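Local coordinates for protein mannose-6-phosphate isomerase (PDB 2QH5) that probably makes GDP-alpha-D-mannose and diphosphate from alpha-D-mannose 1-phosphate and GTP, this chain being its N-terminal nucleotidyltransferase domain, at residues K6-S11 against D105-T110; L138-V143 against I257-L262; T150-I155 against F184-G189; F166-S171 against D243-I248. All blocks are in the same frame, centred on the assembly; numbering follows the deposited sequence.

Contact 1: K6-S11 against D105-T110; sequences KNILLS and DLLIVT
Backbone hydrogen bonds carry most of this parallel pairing of strands 6-10 and 106-110, whose short segments run at 25° to each other. K6 is held twice: its N donates to L106 O at 2.8 Å, and its O receives I108 N at 2.7 Å, both bonds lying nearly along the C=O axis. I8 repeats the pattern, its N reaching I108 O and its O accepting T110 N. L10 N closes the row on T110 O, a longer bond of 3.1 Å made from above the carbonyl plane.

A side-chain bridge adds to this. N7 has CG anti to the backbone N (chi1 179°), which swings its amide across the neighbouring strand. There ND2 donates to T110 OG1 at 2.7 Å, with that oxygen in the amide plane, and also to I108 O at 3.0 Å.

Apolar contact fills the face of I8, L107 and V109, which helix 90-99 covers. The side chains of I8 and L107 cross obliquely, with I8 CG1 3.9 Å from L107 CG, and L10 CD1 meets V109 CG1 at 3.7 Å.

I108 O thus takes two donors, N7 ND2 and I8 N, and the paired bonds of ND2 fix the rotation of a buried amide, so side-chain chemistry reinforces the strand register.

Contact 2: L138-V143 against I257-L262; sequences LVTFGV and IKMVEL
The one aromatic ring here, that of F141, is approached at a slant by L262 CG and by the carbonyl oxygen V260 O. L262 CG lies 3.8 Å from F141 CD2, while its branch CD1 comes equally near to F141 CB, so the leucine meets the ring obliquely, from CB to CD2. F141 CG stands anti to its own carbonyl carbon (chi1 -69°), on the face that also carries V139 and V260. Two valine branches meet obliquely there, V139 CG1 on V260 CG2 at 3.8 Å. Helix 119-134 packs on this face, with A129 against V139 and F141 and L132 against V139 and V260.

On the other face, M259 extends with CG anti to the backbone N and bends at chi3 (85°) to lie along G142, whose lack of a side chain leaves the backbone open to it: a CB modelled on G142 would fall 2.5 Å from M259 CE, a clash. M259 CG comes within 3.6 Å of G142 N, and M259 CE within 3.9 Å of G142 CA. T140 CG2, in the crowded position between N and carbonyl carbon, touches I257 CG2.

Five backbone bonds join the strands from K258 N to L138 O through to L262 N on G142 O, the last at 2.7 Å. The short segments twist by 40°. Strand 138-144 pairs in parallel with 257-261 here and antiparallel with 184-194, an arrangement that belongs to the mixed central sheet of a GT-A nucleotidyltransferase domain.

Contact 3: T150-I155 against F184-G189; sequences TEFGYI and FYFNSG
Three aromatic side chains, F152, Y154 and F186, gather into one cluster at the end of this short antiparallel pairing. F186 stands in the middle: its edge is directed at the face of Y154, an edge-to-face (T-shaped) pair with planes at 79° and centroids 5.4 Å apart. F186 CD1 lies over that face, toward the rim, while F186 CE1 reaches Y154 CZ at 3.7 Å. F152 CD2 sits over a face of F186, offset toward the rim, although the two rings are inclined at 40°; F152 CB touches F186 CD1 at 3.6 Å.

I155 and Y185 form the hydrogen-bonded pair, with I155 N to Y185 O at 2.9 Å and Y185 N returning to I155 O, both donors in the carbonyl plane. Y154 and F186 form the adjacent non-hydrogen-bonded pair, beyond which N187 N donates to G153 O at 2.7 Å. A water extends the join, accepting from G153 N and donating to N187 O. I155 CD1 reaches N187 CA at 3.8 Å.

N187 CG is anti to its backbone N (chi1 176°), and OD1 accepts G189 N in an Asx turn at the chain's corner, a long bond of 3.2 Å from well above the amide plane. T140 OG1 and D247 OD2 lie close to its OD1 and ND2. Strand 165-168 continues the sheet beyond 153-156, making this a small antiparallel extension of the nucleotidyltransferase sheet.

Contact 4: F166-S171 against D243-I248; sequences FIEKPS and DMSIDI
Two acidic groups face each other at the heart of this contact, the carboxylates of E168 and D247, stacked with planes only 3° apart. E168 OE1 lies 3.8 Å from D247 OD1, and no hydrogen bond crosses between the segments. E168 CD meets D247 CB at 3.6 Å, so the glutamate end passes across the aspartate stem. Its other oxygen, OE2, rests against I248 CG1 at 3.4 Å. F166 supplies a further wall: its tip atom CZ is 3.3 Å from D247 OD2, with ring and carboxylate planes 53° apart. N187 ND2 of strand 184-194 also lies close to D247 OD2, a polar neighbour that may ease the charge.

E168 has CG anti to the backbone N (chi1 -155°) and a bend at chi2, which carry the chain toward the helix start, and F166 CG is likewise anti. S245 OG lies 3.1 Å from D247 OD1 and makes a weak hydrogen bond with T90 OG1. S245 occupies the N-cap position before helix 246-251 without a side-chain capping bond. Two such near carboxylates would be expected to raise each other's pKa, while the helix start may offset this for D247.

Further out, Q252 OE1 accepts E168 N and T90 OG1 accepts I246 N. F166-P170 reads FIEKP, consistent with the FVEKP motif of GDP-mannose pyrophosphorylases. Strand 165-168 pairs with 153-156, which in turn pairs with 184-194; F166 reaches N187 of the latter.

In the fold
All four contacts attach to one mixed sheet of the nucleotidyltransferase domain. Contact 1 comes first along the chain and closes before the others open; its centre lies about 15 Å from that of contact 2 and about 20 Å from that of contact 4. Contacts 3 and 4 are enclosed by the long excursion between 138-143 and 257-262, and their own segments alternate. Strand 184-194 links the parts, pairing with 106-111, 138-144 and 153-156. Contacts 2 and 3 meet through V143 O and F186 N, 2.7 Å apart; contacts 3 and 4, with centres about 9 Å apart, join through Y154 O and I167 N. The N-terminal parallel strands and the later mixed region are therefore one continuous framework.

Contact 1: K6-S11 against D105-T110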
loop_
_atom_site.group_PDB
_atom_site.type_symbol
_atom_site.label_atom_id
_atom_site.label_comp_id
_atom_site.label_asym_id
_atom_site.label_seq_id
_atom_site.Cartn_x
_atom_site.Cartn_y
_atom_site.Cartn_z
ATOM N N LYS A 6 -1.079 8.697 -8.154
ATOM C CA LYS A 6 -0.850 7.315 -8.527
ATOM C C LYS A 6 -1.447 6.345 -7.529
ATOM O O LYS A 6 -1.267 6.496 -6.318
ATOM C CB LYS A 6 0.646 7.041 -8.594
ATOM C CG LYS A 6 1.286 7.166 -9.945
ATOM C CD LYS A 6 2.622 6.467 -9.883
ATOM C CE LYS A 6 3.336 6.482 -11.212
ATOM N NZ LYS A 6 4.663 5.828 -11.077
ATOM N N ASN A 7 -2.140 5.335 -8.043
ATOM C CA ASN A 7 -2.555 4.212 -7.224
ATOM C C ASN A 7 -1.469 3.149 -7.272
ATOM O O ASN A 7 -1.112 2.683 -8.348
ATOM C CB ASN A 7 -3.885 3.635 -7.713
ATOM C CG ASN A 7 -4.346 2.441 -6.891
ATOM O OD1 ASN A 7 -4.976 1.526 -7.421
ATOM N ND2 ASN A 7 -4.031 2.443 -5.596
ATOM N N ILE A 8 -0.926 2.789 -6.111
ATOM C CA ILE A 8 0.007 1.671 -6.018
ATOM C C ILE A 8 -0.747 0.475 -5.474
ATOM O O ILE A 8 -0.974 0.363 -4.266
ATOM C CB ILE A 8 1.213 1.964 -5.121
ATOM C CG1 ILE A 8 1.875 3.303 -5.496
ATOM C CG2 ILE A 8 2.197 0.800 -5.181
ATOM C CD1 ILE A 8 2.401 3.385 -6.908
ATOM N N LEU A 9 -1.124 -0.416 -6.383
ATOM C CA LEU A 9 -1.992 -1.546 -6.066
ATOM C C LEU A 9 -1.116 -2.751 -5.728
ATOM O O LEU A 9 -0.572 -3.401 -6.614
ATOM C CB LEU A 9 -2.912 -1.837 -7.272
ATOM C CG LEU A 9 -4.376 -2.219 -7.081
ATOM C CD1 LEU A 9 -4.930 -2.710 -8.407
ATOM C CD2 LEU A 9 -4.594 -3.272 -5.998
ATOM N N LEU A 10 -0.955 -3.030 -4.440
ATOM C CA LEU A 10 -0.076 -4.104 -4.002
ATOM C C LEU A 10 -0.768 -5.459 -4.044
ATOM O O LEU A 10 -1.661 -5.724 -3.232
ATOM C CB LEU A 10 0.427 -3.844 -2.581
ATOM C CG LEU A 10 1.213 -2.566 -2.285
ATOM C CD1 LEU A 10 1.352 -2.420 -0.786
ATOM C CD2 LEU A 10 2.571 -2.583 -2.934
ATOM N N SER A 11 -0.332 -6.319 -4.967
ATOM C CA SER A 11 -0.880 -7.670 -5.099
ATOM C C SER A 11 0.135 -8.762 -4.760
ATOM O O SER A 11 -0.241 -9.851 -4.331
ATOM C CB SER A 11 -1.424 -7.881 -6.505
ATOM O OG SER A 11 -2.295 -6.823 -6.855
ATOM N N ASP A 105 4.745 13.734 -7.176
ATOM C CA ASP A 105 3.402 13.180 -7.316
ATOM C C ASP A 105 2.974 12.355 -6.104
ATOM O O ASP A 105 3.808 11.933 -5.311
ATOM C CB ASP A 105 3.165 12.513 -8.694
ATOM C CG ASP A 105 3.840 11.164 -8.853
ATOM O OD1 ASP A 105 4.622 11.008 -9.817
ATOM O OD2 ASP A 105 3.554 10.244 -8.062
ATOM N N LEU A 106 1.669 12.179 -5.947
ATOM C CA LEU A 106 1.106 11.614 -4.726
ATOM C C LEU A 106 0.735 10.168 -4.932
ATOM O O LEU A 106 0.191 9.796 -5.971
ATOM C CB LEU A 106 -0.133 12.401 -4.269
ATOM C CG LEU A 106 0.044 13.885 -3.915
ATOM C CD1 LEU A 106 -1.290 14.618 -3.981
ATOM C CD2 LEU A 106 0.715 14.083 -2.553
ATOM N N LEU A 107 1.018 9.364 -3.917
ATOM C CA LEU A 107 0.884 7.931 -3.997
ATOM C C LEU A 107 -0.218 7.475 -3.077
ATOM O O LEU A 107 -0.201 7.774 -1.889
ATOM C CB LEU A 107 2.195 7.267 -3.572
ATOM C CG LEU A 107 3.245 6.784 -4.572
ATOM C CD1 LEU A 107 3.464 7.729 -5.716
ATOM C CD2 LEU A 107 4.548 6.547 -3.813
ATOM N N ILE A 108 -1.180 6.754 -3.636
ATOM C CA ILE A 108 -2.222 6.114 -2.858
ATOM C C ILE A 108 -1.921 4.619 -2.896
ATOM O O ILE A 108 -2.116 3.979 -3.928
ATOM C CB ILE A 108 -3.620 6.407 -3.446
ATOM C CG1 ILE A 108 -3.879 7.911 -3.503
ATOM C CG2 ILE A 108 -4.722 5.720 -2.632
ATOM C CD1 ILE A 108 -5.128 8.281 -4.278
ATOM N N VAL A 109 -1.439 4.086 -1.772
ATOM C CA VAL A 109 -0.957 2.705 -1.662
ATOM C C VAL A 109 -2.037 1.809 -1.064
ATOM O O VAL A 109 -2.425 1.980 0.084
ATOM C CB VAL A 109 0.330 2.632 -0.798
ATOM C CG1 VAL A 109 0.757 1.198 -0.571
ATOM C CG2 VAL A 109 1.457 3.422 -1.448
ATOM N N THR A 110 -2.517 0.850 -1.855
ATOM C CA THR A 110 -3.723 0.087 -1.523
ATOM C C THR A 110 -3.531 -1.405 -1.741
ATOM O O THR A 110 -3.384 -1.838 -2.877
ATOM C CB THR A 110 -4.934 0.546 -2.401
ATOM O OG1 THR A 110 -4.585 0.505 -3.798
ATOM C CG2 THR A 110 -5.338 1.964 -2.051
#

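Contact 2: L138-V143 against I257-L262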
loop_
_atom_site.group_PDB
_atom_site.type_symbol
_atom_site.label_atom_id
_atom_site.label_comp_id
_atom_site.label_asym_id
_atom_site.label_seq_id
_atom_site.Cartn_x
_atom_site.Cartn_y
_atom_site.Cartn_z
ATOM N N LEU A 138 2.930 11.436 6.145
ATOM C CA LEU A 138 2.695 10.039 5.778
ATOM C C LEU A 138 1.373 9.616 6.391
ATOM O O LEU A 138 1.250 9.517 7.614
ATOM C CB LEU A 138 3.795 9.124 6.335
ATOM C CG LEU A 138 5.258 9.407 5.990
ATOM C CD1 LEU A 138 6.155 8.349 6.608
ATOM C CD2 LEU A 138 5.459 9.467 4.487
ATOM N N VAL A 139 0.386 9.359 5.549
ATOM C CA VAL A 139 -0.965 9.193 6.034
ATOM C C VAL A 139 -1.298 7.729 6.086
ATOM O O VAL A 139 -1.104 6.997 5.116
ATOM C CB VAL A 139 -2.001 9.959 5.164
ATOM C CG1 VAL A 139 -3.343 9.996 5.849
ATOM C CG2 VAL A 139 -1.518 11.372 4.876
ATOM N N THR A 140 -1.790 7.313 7.244
ATOM C CA THR A 140 -2.244 5.955 7.468
ATOM C C THR A 140 -3.756 5.965 7.749
ATOM O O THR A 140 -4.347 7.032 7.900
ATOM C CB THR A 140 -1.456 5.309 8.618
ATOM O OG1 THR A 140 -1.718 3.902 8.636
ATOM C CG2 THR A 140 -1.829 5.926 9.960
ATOM N N PHE A 141 -4.383 4.791 7.793
ATOM C CA PHE A 141 -5.830 4.708 7.962
ATOM C C PHE A 141 -6.223 3.804 9.127
ATOM O O PHE A 141 -5.774 2.660 9.214
ATOM C CB PHE A 141 -6.512 4.210 6.683
ATOM C CG PHE A 141 -6.476 5.186 5.533
ATOM C CD1 PHE A 141 -5.326 5.341 4.754
ATOM C CD2 PHE A 141 -7.608 5.913 5.192
ATOM C CE1 PHE A 141 -5.298 6.230 3.680
ATOM C CE2 PHE A 141 -7.588 6.807 4.114
ATOM C CZ PHE A 141 -6.434 6.962 3.357
ATOM N N GLY A 142 -7.081 4.315 10.008
ATOM C CA GLY A 142 -7.502 3.570 11.185
ATOM C C GLY A 142 -8.822 2.840 11.020
ATOM O O GLY A 142 -9.752 3.350 10.393
ATOM N N VAL A 143 -8.893 1.639 11.582
ATOM C CA VAL A 143 -10.128 0.861 11.611
ATOM C C VAL A 143 -10.404 0.471 13.058
ATOM O O VAL A 143 -9.528 -0.066 13.743
ATOM C CB VAL A 143 -10.053 -0.390 10.694
ATOM C CG1 VAL A 143 -11.182 -1.371 10.996
ATOM C CG2 VAL A 143 -10.096 0.022 9.229
ATOM N N ILE A 257 3.524 11.091 10.943
ATOM C CA ILE A 257 2.368 10.225 10.712
ATOM C C ILE A 257 1.036 10.806 11.208
ATOM O O ILE A 257 0.894 11.130 12.390
ATOM C CB ILE A 257 2.598 8.837 11.362
ATOM C CG1 ILE A 257 3.860 8.200 10.784
ATOM C CG2 ILE A 257 1.382 7.905 11.172
ATOM C CD1 ILE A 257 4.334 6.997 11.553
ATOM N N LYS A 258 0.064 10.918 10.300
ATOM C CA LYS A 258 -1.318 11.233 10.675
ATOM C C LYS A 258 -2.272 10.091 10.323
ATOM O O LYS A 258 -1.939 9.217 9.533
ATOM C CB LYS A 258 -1.781 12.540 10.024
ATOM C CG LYS A 258 -1.011 13.784 10.480
ATOM C CD LYS A 258 -1.312 14.151 11.926
ATOM C CE LYS A 258 -0.710 15.499 12.284
ATOM N NZ LYS A 258 0.652 15.374 12.849
ATOM N N MET A 259 -3.460 10.098 10.911
ATOM C CA MET A 259 -4.419 9.026 10.687
ATOM C C MET A 259 -5.727 9.588 10.136
ATOM O O MET A 259 -6.068 10.744 10.389
ATOM C CB MET A 259 -4.680 8.280 11.996
ATOM C CG MET A 259 -5.235 6.877 11.824
ATOM S SD MET A 259 -5.860 6.182 13.362
ATOM C CE MET A 259 -7.507 6.872 13.324
ATOM N N VAL A 260 -6.436 8.775 9.356
ATOM C CA VAL A 260 -7.802 9.069 8.915
ATOM C C VAL A 260 -8.640 7.818 9.188
ATOM O O VAL A 260 -8.218 6.718 8.859
ATOM C CB VAL A 260 -7.861 9.439 7.407
ATOM C CG1 VAL A 260 -9.277 9.813 6.990
ATOM C CG2 VAL A 260 -6.919 10.585 7.092
ATOM N N GLU A 261 -9.810 7.976 9.802
ATOM C CA GLU A 261 -10.655 6.822 10.144
ATOM C C GLU A 261 -11.334 6.202 8.924
ATOM O O GLU A 261 -11.893 6.910 8.084
ATOM C CB GLU A 261 -11.725 7.212 11.165
ATOM C CG GLU A 261 -11.192 7.728 12.489
ATOM C CD GLU A 261 -12.249 8.468 13.286
ATOM O OE1 GLU A 261 -13.411 8.008 13.311
ATOM O OE2 GLU A 261 -11.917 9.512 13.889
ATOM N N LEU A 262 -11.275 4.877 8.833
ATOM C CA LEU A 262 -11.998 4.145 7.797
ATOM C C LEU A 262 -13.259 3.503 8.362
ATOM O O LEU A 262 -13.205 2.460 9.024
ATOM C CB LEU A 262 -11.112 3.091 7.123
ATOM C CG LEU A 262 -10.458 3.468 5.790
ATOM C CD1 LEU A 262 -9.523 2.367 5.323
ATOM C CD2 LEU A 262 -11.504 3.756 4.721
#

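Contact 3: T150-I155 against F184-G189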
loop_
_atom_site.group_PDB
_atom_site.type_symbol
_atom_site.label_atom_id
_atom_site.label_comp_id
_atom_site.label_asym_id
_atom_site.label_seq_id
_atom_site.Cartn_x
_atom_site.Cartn_y
_atom_site.Cartn_z
ATOM N N THR A 150 -3.532 -10.458 16.952
ATOM C CA THR A 150 -2.158 -9.949 17.032
ATOM C C THR A 150 -1.365 -9.992 15.725
ATOM O O THR A 150 -0.140 -9.849 15.731
ATOM C CB THR A 150 -1.359 -10.690 18.116
ATOM O OG1 THR A 150 -1.347 -12.095 17.833
ATOM C CG2 THR A 150 -1.982 -10.457 19.475
ATOM N N GLU A 151 -2.065 -10.189 14.612
ATOM C CA GLU A 151 -1.432 -10.184 13.297
ATOM C C GLU A 151 -1.429 -8.777 12.705
ATOM O O GLU A 151 -0.684 -8.492 11.767
ATOM C CB GLU A 151 -2.145 -11.159 12.354
ATOM C CG GLU A 151 -1.879 -12.634 12.656
ATOM C CD GLU A 151 -2.874 -13.567 11.982
ATOM O OE1 GLU A 151 -4.087 -13.479 12.283
ATOM O OE2 GLU A 151 -2.438 -14.401 11.159
ATOM N N PHE A 152 -2.262 -7.903 13.272
ATOM C CA PHE A 152 -2.438 -6.542 12.766
ATOM C C PHE A 152 -1.500 -5.509 13.386
ATOM O O PHE A 152 -0.855 -5.764 14.410
ATOM C CB PHE A 152 -3.886 -6.087 12.954
ATOM C CG PHE A 152 -4.806 -6.525 11.857
ATOM C CD1 PHE A 152 -4.633 -6.059 10.559
ATOM C CD2 PHE A 152 -5.856 -7.392 12.119
ATOM C CE1 PHE A 152 -5.484 -6.461 9.541
ATOM C CE2 PHE A 152 -6.716 -7.799 11.109
ATOM C CZ PHE A 152 -6.531 -7.332 9.817
ATOM N N GLY A 153 -1.433 -4.347 12.739
ATOM C CA GLY A 153 -0.732 -3.182 13.272
ATOM C C GLY A 153 -1.672 -2.324 14.101
ATOM O O GLY A 153 -2.847 -2.148 13.759
ATOM N N TYR A 154 -1.155 -1.800 15.203
ATOM C CA TYR A 154 -1.960 -0.999 16.112
ATOM C C TYR A 154 -1.521 0.451 16.069
ATOM O O TYR A 154 -0.352 0.765 16.315
ATOM C CB TYR A 154 -1.863 -1.539 17.541
ATOM C CG TYR A 154 -2.753 -2.732 17.821
ATOM C CD1 TYR A 154 -2.574 -3.943 17.147
ATOM C CD2 TYR A 154 -3.770 -2.653 18.769
ATOM C CE1 TYR A 154 -3.389 -5.034 17.402
ATOM C CE2 TYR A 154 -4.585 -3.739 19.032
ATOM C CZ TYR A 154 -4.391 -4.923 18.345
ATOM O OH TYR A 154 -5.203 -5.998 18.610
ATOM N N ILE A 155 -2.465 1.326 15.738
ATOM C CA ILE A 155 -2.234 2.768 15.777
ATOM C C ILE A 155 -2.846 3.351 17.046
ATOM O O ILE A 155 -4.054 3.232 17.268
ATOM C CB ILE A 155 -2.864 3.492 14.563
ATOM C CG1 ILE A 155 -2.442 2.842 13.247
ATOM C CG2 ILE A 155 -2.481 4.959 14.577
ATOM C CD1 ILE A 155 -3.302 3.250 12.063
ATOM N N PHE A 184 -7.469 3.206 20.231
ATOM C CA PHE A 184 -6.631 2.313 19.434
ATOM C C PHE A 184 -7.361 1.816 18.192
ATOM O O PHE A 184 -8.523 1.404 18.262
ATOM C CB PHE A 184 -6.137 1.136 20.271
ATOM C CG PHE A 184 -4.833 1.397 20.957
ATOM C CD1 PHE A 184 -4.803 1.843 22.270
ATOM C CD2 PHE A 184 -3.632 1.216 20.281
ATOM C CE1 PHE A 184 -3.595 2.094 22.905
ATOM C CE2 PHE A 184 -2.418 1.459 20.907
ATOM C CZ PHE A 184 -2.397 1.899 22.222
ATOM N N TYR A 185 -6.666 1.865 17.059
ATOM C CA TYR A 185 -7.223 1.455 15.775
ATOM C C TYR A 185 -6.347 0.384 15.115
ATOM O O TYR A 185 -5.130 0.340 15.324
ATOM C CB TYR A 185 -7.338 2.654 14.828
ATOM C CG TYR A 185 -8.227 3.798 15.282
ATOM C CD1 TYR A 185 -9.473 4.013 14.692
ATOM C CD2 TYR A 185 -7.808 4.691 16.266
ATOM C CE1 TYR A 185 -10.284 5.072 15.087
ATOM C CE2 TYR A 185 -8.615 5.746 16.673
ATOM C CZ TYR A 185 -9.847 5.933 16.080
ATOM O OH TYR A 185 -10.637 6.984 16.487
ATOM N N PHE A 186 -6.974 -0.482 14.321
ATOM C CA PHE A 186 -6.238 -1.389 13.445
ATOM C C PHE A 186 -5.680 -0.586 12.285
ATOM O O PHE A 186 -6.389 0.220 11.679
ATOM C CB PHE A 186 -7.149 -2.480 12.869
ATOM C CG PHE A 186 -7.447 -3.609 13.820
ATOM C CD1 PHE A 186 -6.438 -4.177 14.595
ATOM C CD2 PHE A 186 -8.737 -4.130 13.910
ATOM C CE1 PHE A 186 -6.712 -5.231 15.461
ATOM C CE2 PHE A 186 -9.021 -5.180 14.772
ATOM C CZ PHE A 186 -8.005 -5.735 15.549
ATOM N N ASN A 187 -4.409 -0.801 11.978
ATOM C CA ASN A 187 -3.849 -0.257 10.753
ATOM C C ASN A 187 -4.435 -0.975 9.537
ATOM O O ASN A 187 -4.401 -2.204 9.451
ATOM C CB ASN A 187 -2.326 -0.353 10.757
ATOM C CG ASN A 187 -1.717 0.124 9.460
ATOM O OD1 ASN A 187 -2.262 1.008 8.788
ATOM N ND2 ASN A 187 -0.591 -0.470 9.086
ATOM N N SER A 188 -4.972 -0.200 8.602
ATOM C CA SER A 188 -5.632 -0.761 7.434
ATOM C C SER A 188 -4.624 -1.368 6.474
ATOM O O SER A 188 -4.960 -2.253 5.691
ATOM C CB SER A 188 -6.440 0.308 6.708
ATOM O OG SER A 188 -5.583 1.193 6.014
ATOM N N GLY A 189 -3.387 -0.891 6.536
ATOM C CA GLY A 189 -2.361 -1.313 5.594
ATOM C C GLY A 189 -2.340 -0.436 4.359
ATOM O O GLY A 189 -1.423 -0.541 3.557
HETATM O O HOH W 1 -1.602 -3.628 10.033
#

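Contact 4: F166-S171 against D243-I248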
loop_
_atom_site.group_PDB
_atom_site.type_symbol
_atom_site.label_atom_id
_atom_site.label_comp_id
_atom_site.label_asym_id
_atom_site.label_seq_id
_atom_site.Cartn_x
_atom_site.Cartn_y
_atom_site.Cartn_z
ATOM N N PHE A 166 2.969 3.761 16.840
ATOM C CA PHE A 166 2.603 2.631 16.009
ATOM C C PHE A 166 3.244 1.398 16.627
ATOM O O PHE A 166 4.460 1.356 16.819
ATOM C CB PHE A 166 3.156 2.846 14.601
ATOM C CG PHE A 166 2.469 2.041 13.545
ATOM C CD1 PHE A 166 1.666 2.666 12.602
ATOM C CD2 PHE A 166 2.633 0.658 13.483
ATOM C CE1 PHE A 166 1.029 1.928 11.619
ATOM C CE2 PHE A 166 2.000 -0.089 12.507
ATOM C CZ PHE A 166 1.197 0.547 11.573
ATOM N N ILE A 167 2.427 0.406 16.956
ATOM C CA ILE A 167 2.950 -0.874 17.426
ATOM C C ILE A 167 2.423 -2.013 16.552
ATOM O O ILE A 167 1.258 -2.403 16.647
ATOM C CB ILE A 167 2.699 -1.133 18.958
ATOM C CG1 ILE A 167 1.264 -0.781 19.386
ATOM C CG2 ILE A 167 3.729 -0.393 19.812
ATOM C CD1 ILE A 167 1.101 0.557 20.080
ATOM N N GLU A 168 3.276 -2.523 15.667
ATOM C CA GLU A 168 2.853 -3.587 14.758
ATOM C C GLU A 168 3.042 -4.954 15.395
ATOM O O GLU A 168 4.126 -5.264 15.897
ATOM C CB GLU A 168 3.582 -3.529 13.414
ATOM C CG GLU A 168 2.782 -4.188 12.299
ATOM C CD GLU A 168 3.635 -5.017 11.366
ATOM O OE1 GLU A 168 3.138 -5.379 10.277
ATOM O OE2 GLU A 168 4.796 -5.315 11.719
ATOM N N LYS A 169 1.974 -5.751 15.362
ATOM C CA LYS A 169 1.933 -7.092 15.959
ATOM C C LYS A 169 2.421 -7.126 17.419
ATOM O O LYS A 169 3.558 -7.524 17.693
ATOM C CB LYS A 169 2.690 -8.111 15.088
ATOM C CG LYS A 169 2.145 -8.244 13.667
ATOM C CD LYS A 169 3.032 -9.134 12.810
ATOM C CE LYS A 169 2.497 -9.225 11.392
ATOM N NZ LYS A 169 3.223 -10.235 10.582
ATOM N N PRO A 170 1.562 -6.689 18.360
ATOM C CA PRO A 170 1.917 -6.768 19.774
ATOM C C PRO A 170 1.618 -8.159 20.343
ATOM O O PRO A 170 1.032 -8.991 19.650
ATOM C CB PRO A 170 1.010 -5.716 20.413
ATOM C CG PRO A 170 -0.207 -5.690 19.542
ATOM C CD PRO A 170 0.223 -6.098 18.156
ATOM N N SER A 171 2.029 -8.413 21.583
ATOM C CA SER A 171 1.672 -9.660 22.262
ATOM C C SER A 171 0.178 -9.656 22.595
ATOM O O SER A 171 -0.429 -8.590 22.702
ATOM C CB SER A 171 2.522 -9.860 23.524
ATOM O OG SER A 171 2.424 -8.752 24.403
ATOM N N ASP A 243 14.174 -8.508 3.641
ATOM C CA ASP A 243 12.732 -8.663 3.676
ATOM C C ASP A 243 12.193 -7.910 4.886
ATOM O O ASP A 243 12.452 -8.305 6.025
ATOM C CB ASP A 243 12.367 -10.148 3.751
ATOM C CG ASP A 243 10.879 -10.390 3.644
ATOM O OD1 ASP A 243 10.138 -9.950 4.548
ATOM O OD2 ASP A 243 10.447 -11.032 2.661
ATOM N N MET A 244 11.452 -6.828 4.632
ATOM C CA MET A 244 10.917 -5.978 5.702
ATOM C C MET A 244 9.633 -5.254 5.316
ATOM O O MET A 244 9.517 -4.748 4.200
ATOM C CB MET A 244 11.962 -4.953 6.131
ATOM C CG MET A 244 11.544 -4.133 7.328
ATOM S SD MET A 244 12.928 -3.265 8.030
ATOM C CE MET A 244 13.820 -4.626 8.797
ATOM N N SER A 245 8.781 -5.092 6.316
ATOM C CA SER A 245 7.507 -4.416 6.215
ATOM C C SER A 245 7.615 -2.920 6.328
ATOM O O SER A 245 8.474 -2.427 7.011
ATOM C CB SER A 245 6.631 -4.888 7.341
ATOM O OG SER A 245 5.305 -4.804 6.928
ATOM N N ILE A 246 6.718 -2.189 5.691
ATOM C CA ILE A 246 6.772 -0.734 5.828
ATOM C C ILE A 246 6.481 -0.292 7.270
ATOM O O ILE A 246 7.020 0.712 7.752
ATOM C CB ILE A 246 5.829 -0.046 4.817
ATOM C CG1 ILE A 246 6.108 1.452 4.740
ATOM C CG2 ILE A 246 4.379 -0.337 5.141
ATOM C CD1 ILE A 246 7.537 1.778 4.341
ATOM N N ASP A 247 5.660 -1.088 7.954
ATOM C CA ASP A 247 5.261 -0.821 9.321
ATOM C C ASP A 247 6.453 -0.918 10.245
ATOM O O ASP A 247 6.582 -0.125 11.163
ATOM C CB ASP A 247 4.166 -1.791 9.763
ATOM C CG ASP A 247 3.052 -1.930 8.734
ATOM O OD1 ASP A 247 3.278 -2.564 7.676
ATOM O OD2 ASP A 247 1.943 -1.418 8.989
ATOM N N ILE A 248 7.332 -1.880 9.988
ATOM C CA ILE A 248 8.534 -2.064 10.800
ATOM C C ILE A 248 9.623 -1.075 10.384
ATOM O O ILE A 248 10.238 -0.421 11.229
ATOM C CB ILE A 248 9.040 -3.531 10.726
ATOM C CG1 ILE A 248 8.060 -4.465 11.447
ATOM C CG2 ILE A 248 10.442 -3.668 11.320
ATOM C CD1 ILE A 248 8.161 -5.928 11.037
#